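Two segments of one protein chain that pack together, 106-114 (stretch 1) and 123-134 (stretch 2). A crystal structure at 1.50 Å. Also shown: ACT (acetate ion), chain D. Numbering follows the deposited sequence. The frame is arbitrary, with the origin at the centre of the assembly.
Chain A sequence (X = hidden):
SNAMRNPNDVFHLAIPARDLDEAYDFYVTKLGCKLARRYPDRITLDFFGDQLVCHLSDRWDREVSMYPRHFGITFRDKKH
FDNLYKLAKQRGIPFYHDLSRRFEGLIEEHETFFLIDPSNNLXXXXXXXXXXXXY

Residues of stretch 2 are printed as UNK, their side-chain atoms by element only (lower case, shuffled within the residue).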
# COMPACT_ATOMS: atom_id res chain seq x y z
N LEU A 106 -19.61 -25.90 -4.06
CA LEU A 106 -18.60 -26.09 -3.02
C LEU A 106 -18.00 -24.75 -2.64
O LEU A 106 -18.10 -23.78 -3.38
CB LEU A 106 -17.48 -27.02 -3.50
CG LEU A 106 -17.94 -28.39 -4.00
CD1 LEU A 106 -16.71 -29.29 -4.22
CD2 LEU A 106 -18.93 -29.00 -2.98
N ILE A 107 -17.39 -24.70 -1.47
CA ILE A 107 -16.83 -23.45 -1.01
C ILE A 107 -15.80 -22.91 -2.01
O ILE A 107 -15.75 -21.69 -2.24
CB ILE A 107 -16.26 -23.59 0.41
CG1 ILE A 107 -17.41 -23.88 1.40
CG2 ILE A 107 -15.51 -22.32 0.81
CD1 ILE A 107 -18.44 -22.76 1.50
N GLU A 108 -15.05 -23.81 -2.65
CA GLU A 108 -13.99 -23.42 -3.60
C GLU A 108 -14.46 -23.27 -5.06
O GLU A 108 -13.64 -23.26 -5.99
CB GLU A 108 -12.80 -24.39 -3.55
CG GLU A 108 -13.12 -25.85 -3.81
CD GLU A 108 -13.31 -26.66 -2.51
OE1 GLU A 108 -14.25 -26.33 -1.74
OE2 GLU A 108 -12.52 -27.65 -2.29
N GLU A 109 -15.78 -23.15 -5.25
CA GLU A 109 -16.33 -22.86 -6.55
C GLU A 109 -15.70 -21.65 -7.21
O GLU A 109 -15.51 -20.60 -6.57
CB GLU A 109 -17.84 -22.55 -6.43
CG GLU A 109 -18.48 -22.29 -7.81
CD GLU A 109 -19.99 -22.41 -7.84
OE1 GLU A 109 -20.62 -22.55 -6.78
OE2 GLU A 109 -20.53 -22.37 -8.97
N HIS A 110 -15.41 -21.77 -8.50
CA HIS A 110 -14.92 -20.62 -9.25
C HIS A 110 -15.46 -20.59 -10.69
O HIS A 110 -15.71 -21.66 -11.26
CB HIS A 110 -13.39 -20.62 -9.27
CG HIS A 110 -12.76 -21.95 -9.61
ND1 HIS A 110 -12.62 -22.98 -8.70
CD2 HIS A 110 -12.15 -22.37 -10.75
CE1 HIS A 110 -11.98 -23.98 -9.27
NE2 HIS A 110 -11.66 -23.63 -10.51
N GLU A 111 -15.66 -19.38 -11.24
CA GLU A 111 -15.93 -19.21 -12.67
C GLU A 111 -14.63 -19.34 -13.40
O GLU A 111 -13.59 -18.90 -12.89
CB GLU A 111 -16.57 -17.86 -12.96
CG GLU A 111 -17.92 -17.60 -12.28
CD GLU A 111 -18.88 -16.68 -13.07
OE1 GLU A 111 -19.94 -16.35 -12.52
OE2 GLU A 111 -18.60 -16.29 -14.21
N THR A 112 -14.67 -19.90 -14.61
CA THR A 112 -13.47 -20.17 -15.38
C THR A 112 -13.77 -20.04 -16.87
O THR A 112 -14.89 -20.34 -17.31
CB THR A 112 -12.99 -21.60 -15.09
OG1 THR A 112 -11.83 -21.90 -15.85
CG2 THR A 112 -14.07 -22.58 -15.49
N PHE A 113 -12.81 -19.57 -17.66
CA PHE A 113 -12.83 -19.79 -19.11
C PHE A 113 -11.40 -20.04 -19.57
O PHE A 113 -10.46 -19.62 -18.88
CB PHE A 113 -13.48 -18.65 -19.90
CG PHE A 113 -12.83 -17.30 -19.71
CD1 PHE A 113 -11.87 -16.83 -20.60
CD2 PHE A 113 -13.21 -16.46 -18.68
CE1 PHE A 113 -11.34 -15.57 -20.47
CE2 PHE A 113 -12.63 -15.21 -18.53
CZ PHE A 113 -11.70 -14.78 -19.43
N PHE A 114 -11.24 -20.79 -20.64
CA PHE A 114 -9.93 -21.09 -21.21
C PHE A 114 -9.82 -20.50 -22.61
O PHE A 114 -10.69 -20.76 -23.46
CB PHE A 114 -9.73 -22.59 -21.37
CG PHE A 114 -9.46 -23.34 -20.10
CD1 PHE A 114 -8.19 -23.86 -19.88
CD2 PHE A 114 -10.44 -23.59 -19.18
CE1 PHE A 114 -7.91 -24.61 -18.73
CE2 PHE A 114 -10.16 -24.30 -18.01
CZ PHE A 114 -8.89 -24.82 -17.80
N UNK A 123 -4.64 -20.97 -21.72
CA UNK A 123 -4.74 -19.89 -20.76
C UNK A 123 -6.04 -20.08 -20.01
O UNK A 123 -7.10 -20.09 -20.64
c UNK A 123 -3.58 -16.58 -22.45
c UNK A 123 -4.77 -18.55 -21.45
c UNK A 123 -3.17 -18.89 -23.32
c UNK A 123 -3.47 -18.06 -22.11
N UNK A 124 -5.97 -20.18 -18.69
CA UNK A 124 -7.18 -20.24 -17.87
C UNK A 124 -7.28 -19.01 -16.99
O UNK A 124 -6.32 -18.63 -16.32
c UNK A 124 -8.60 -22.65 -15.15
o UNK A 124 -9.75 -23.04 -14.78
o UNK A 124 -7.53 -23.10 -14.66
c UNK A 124 -8.54 -21.57 -16.22
c UNK A 124 -7.22 -21.48 -17.00
N UNK A 125 -8.45 -18.37 -16.97
CA UNK A 125 -8.72 -17.25 -16.09
C UNK A 125 -9.81 -17.65 -15.15
O UNK A 125 -10.75 -18.34 -15.57
c UNK A 125 -9.06 -16.00 -16.89
c UNK A 125 -6.89 -14.84 -17.28
c UNK A 125 -6.81 -15.64 -19.90
c UNK A 125 -5.81 -14.49 -18.08
c UNK A 125 -7.89 -16.00 -19.10
c UNK A 125 -5.76 -14.89 -19.38
c UNK A 125 -7.95 -15.59 -17.80
N UNK A 126 -9.69 -17.25 -13.89
CA UNK A 126 -10.57 -17.72 -12.84
C UNK A 126 -11.04 -16.57 -11.94
O UNK A 126 -10.38 -15.56 -11.80
c UNK A 126 -9.88 -18.75 -11.93
n UNK A 126 -7.06 -22.12 -10.33
c UNK A 126 -9.41 -20.02 -12.60
c UNK A 126 -9.03 -21.11 -11.58
c UNK A 126 -7.55 -20.92 -11.12
N UNK A 127 -12.20 -16.76 -11.34
CA UNK A 127 -12.68 -15.94 -10.27
C UNK A 127 -13.31 -16.82 -9.20
O UNK A 127 -14.25 -17.58 -9.51
c UNK A 127 -15.78 -13.02 -7.59
c UNK A 127 -15.74 -14.69 -9.28
c UNK A 127 -13.90 -13.19 -9.01
c UNK A 127 -16.39 -14.07 -8.24
c UNK A 127 -14.47 -14.25 -9.69
c UNK A 127 -13.73 -14.93 -10.79
o UNK A 127 -16.40 -12.37 -6.54
c UNK A 127 -14.54 -12.57 -8.00
N UNK A 128 -12.84 -16.74 -7.95
CA UNK A 128 -13.35 -17.53 -6.84
C UNK A 128 -14.36 -16.72 -6.04
O UNK A 128 -14.14 -15.56 -5.71
c UNK A 128 -11.57 -20.43 -6.13
c UNK A 128 -9.74 -21.14 -7.53
c UNK A 128 -12.20 -18.00 -5.89
c UNK A 128 -10.30 -18.81 -7.34
c UNK A 128 -10.80 -21.45 -6.66
c UNK A 128 -11.35 -19.11 -6.47
o UNK A 128 -8.94 -22.12 -8.08
c UNK A 128 -9.50 -19.83 -7.89
N UNK A 129 -15.47 -17.38 -5.70
CA UNK A 129 -16.54 -16.76 -4.92
C UNK A 129 -16.12 -16.46 -3.47
O UNK A 129 -16.55 -15.46 -2.88
c UNK A 129 -18.08 -18.62 -7.33
c UNK A 129 -19.08 -16.52 -6.89
c UNK A 129 -19.28 -17.50 -9.07
c UNK A 129 -17.81 -17.61 -5.04
c UNK A 129 -18.37 -17.61 -6.44
c UNK A 129 -19.55 -16.47 -8.20
c UNK A 129 -18.54 -18.57 -8.65
N UNK A 130 -15.21 -17.28 -2.94
CA UNK A 130 -14.56 -17.02 -1.63
C UNK A 130 -13.08 -16.81 -1.94
O UNK A 130 -12.40 -17.74 -2.39
o UNK A 130 -13.20 -17.23 0.76
o UNK A 130 -14.62 -18.65 1.64
c UNK A 130 -14.80 -18.19 -0.69
c UNK A 130 -14.15 -18.01 0.68
N UNK A 131 -12.63 -15.57 -1.73
CA UNK A 131 -11.22 -15.21 -2.05
C UNK A 131 -10.14 -15.98 -1.32
O UNK A 131 -9.03 -16.08 -1.84
o UNK A 131 -11.02 -11.76 -0.65
c UNK A 131 -11.12 -13.02 -0.68
o UNK A 131 -11.33 -13.70 0.34
c UNK A 131 -10.95 -13.68 -2.04
N UNK A 132 -10.44 -16.58 -0.18
CA UNK A 132 -9.50 -17.48 0.46
C UNK A 132 -9.17 -18.71 -0.37
O UNK A 132 -8.10 -19.32 -0.18
n UNK A 132 -8.94 -20.27 5.86
n UNK A 132 -11.08 -19.86 5.23
c UNK A 132 -9.75 -16.81 2.87
c UNK A 132 -10.23 -17.22 4.24
n UNK A 132 -9.40 -18.26 4.86
c UNK A 132 -9.82 -19.45 5.31
c UNK A 132 -9.96 -17.90 1.85
N UNK A 133 -10.05 -19.07 -1.32
CA UNK A 133 -9.89 -20.28 -2.10
C UNK A 133 -9.03 -20.05 -3.34
O UNK A 133 -8.82 -20.98 -4.15
c UNK A 133 -12.13 -21.18 -1.36
c UNK A 133 -10.87 -21.62 1.34
se UNK A 133 -11.39 -22.64 -0.24
c UNK A 133 -11.26 -20.81 -2.52
N UNK A 134 -8.46 -18.86 -3.47
CA UNK A 134 -7.57 -18.56 -4.61
C UNK A 134 -6.26 -19.35 -4.63
O UNK A 134 -5.60 -19.45 -5.69
se UNK A 134 -8.16 -14.29 -4.68
c UNK A 134 -7.25 -17.06 -4.68
c UNK A 134 -8.51 -16.19 -4.94
c UNK A 134 -7.23 -13.95 -6.35
C ACT D . -8.26 -25.46 -8.06
O ACT D . -9.17 -24.72 -7.58
OXT ACT D . -7.42 -24.94 -8.84
CH3 ACT D . -8.17 -26.90 -7.68
O HOH W 1 -14.51 -19.97 -4.09

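Position 123 carries four carbons forked at the second; its side chain stays clear of stretch 1, and its backbone O lies 3.1 Å from Phe114 CA. It is Leu123. Position 124 has three carbons, the third bearing two oxygens; its chain lies over the Phe114 ring and one oxygen meets the Thr112 hydroxyl. This is Glu124. Its CG sits over the face of the Phe114 ring, 3.8 Å from the centroid, while its OE2 accepts a hydrogen bond from Thr112 OG1 at 2.6 Å.

At 125, one carbon leads to a six-carbon ring without oxygen; its CB covers a face of the Phe113 ring. Hence Phe125, whose CD2 approaches Phe113 CE1 to 3.7 Å. Position 126 is a row of four carbons ending in nitrogen, running beside the His110 ring: Lys126, with CD 3.5 Å from His110 CD2.

Position 127 shows one carbon and a six-carbon ring bearing an oxygen. The ring keeps its distance from stretch 1, so this residue, Tyr127, pairs with Glu111 chiefly through its backbone. The same atom set recurs at 128, but here the ring lies against His110, whose CB is 3.7 Å from the ring centroid, over its face. This is Tyr128; its OH receives a hydrogen bond from Lys126 NZ at 2.9 Å and donates one to the acetate O at 2.7 Å.

Position 129 has one carbon and an oxygen-free six-carbon ring that reaches Glu111: Phe129, its CZ 3.5 Å from Glu111 CG. At 130, two carbons, the second with two oxygens, approach Ile107; this is Asp130, its OD2 3.9 Å from Ile107 CG2. The same short acid at 131 is out of reach: Asp131. So is 132, where three carbons, a nitrogen and a carbon with two further nitrogens spell Arg132.

Position 133 is an unbranched chain of two carbons, selenium and a carbon, packed on Glu108: selenomethionine Met133, its CG 3.7 Å from Glu108 CA. Position 134 repeats that chain without touching stretch 1: Met134.

The contact is an antiparallel strand pair. Reciprocal backbone hydrogen bonds join Glu111 to Tyr127 and Phe113 to Phe125, and alternation sends His110, Thr112, Phe114, Glu124, Lys126 and Tyr128 to one face and Glu111, Phe113, Phe125 and Tyr127 to the other. Beyond the strands, the Leu106–Glu109 turn meets the loop and 3-10 segment. A weak hydrogen bond runs from Phe129 N to Glu109 O at 3.3 Å, and a water links Ile107 O and Glu109 O to Asp130 N.

Stretch 2 123-134: LEFKYYFDDRMM
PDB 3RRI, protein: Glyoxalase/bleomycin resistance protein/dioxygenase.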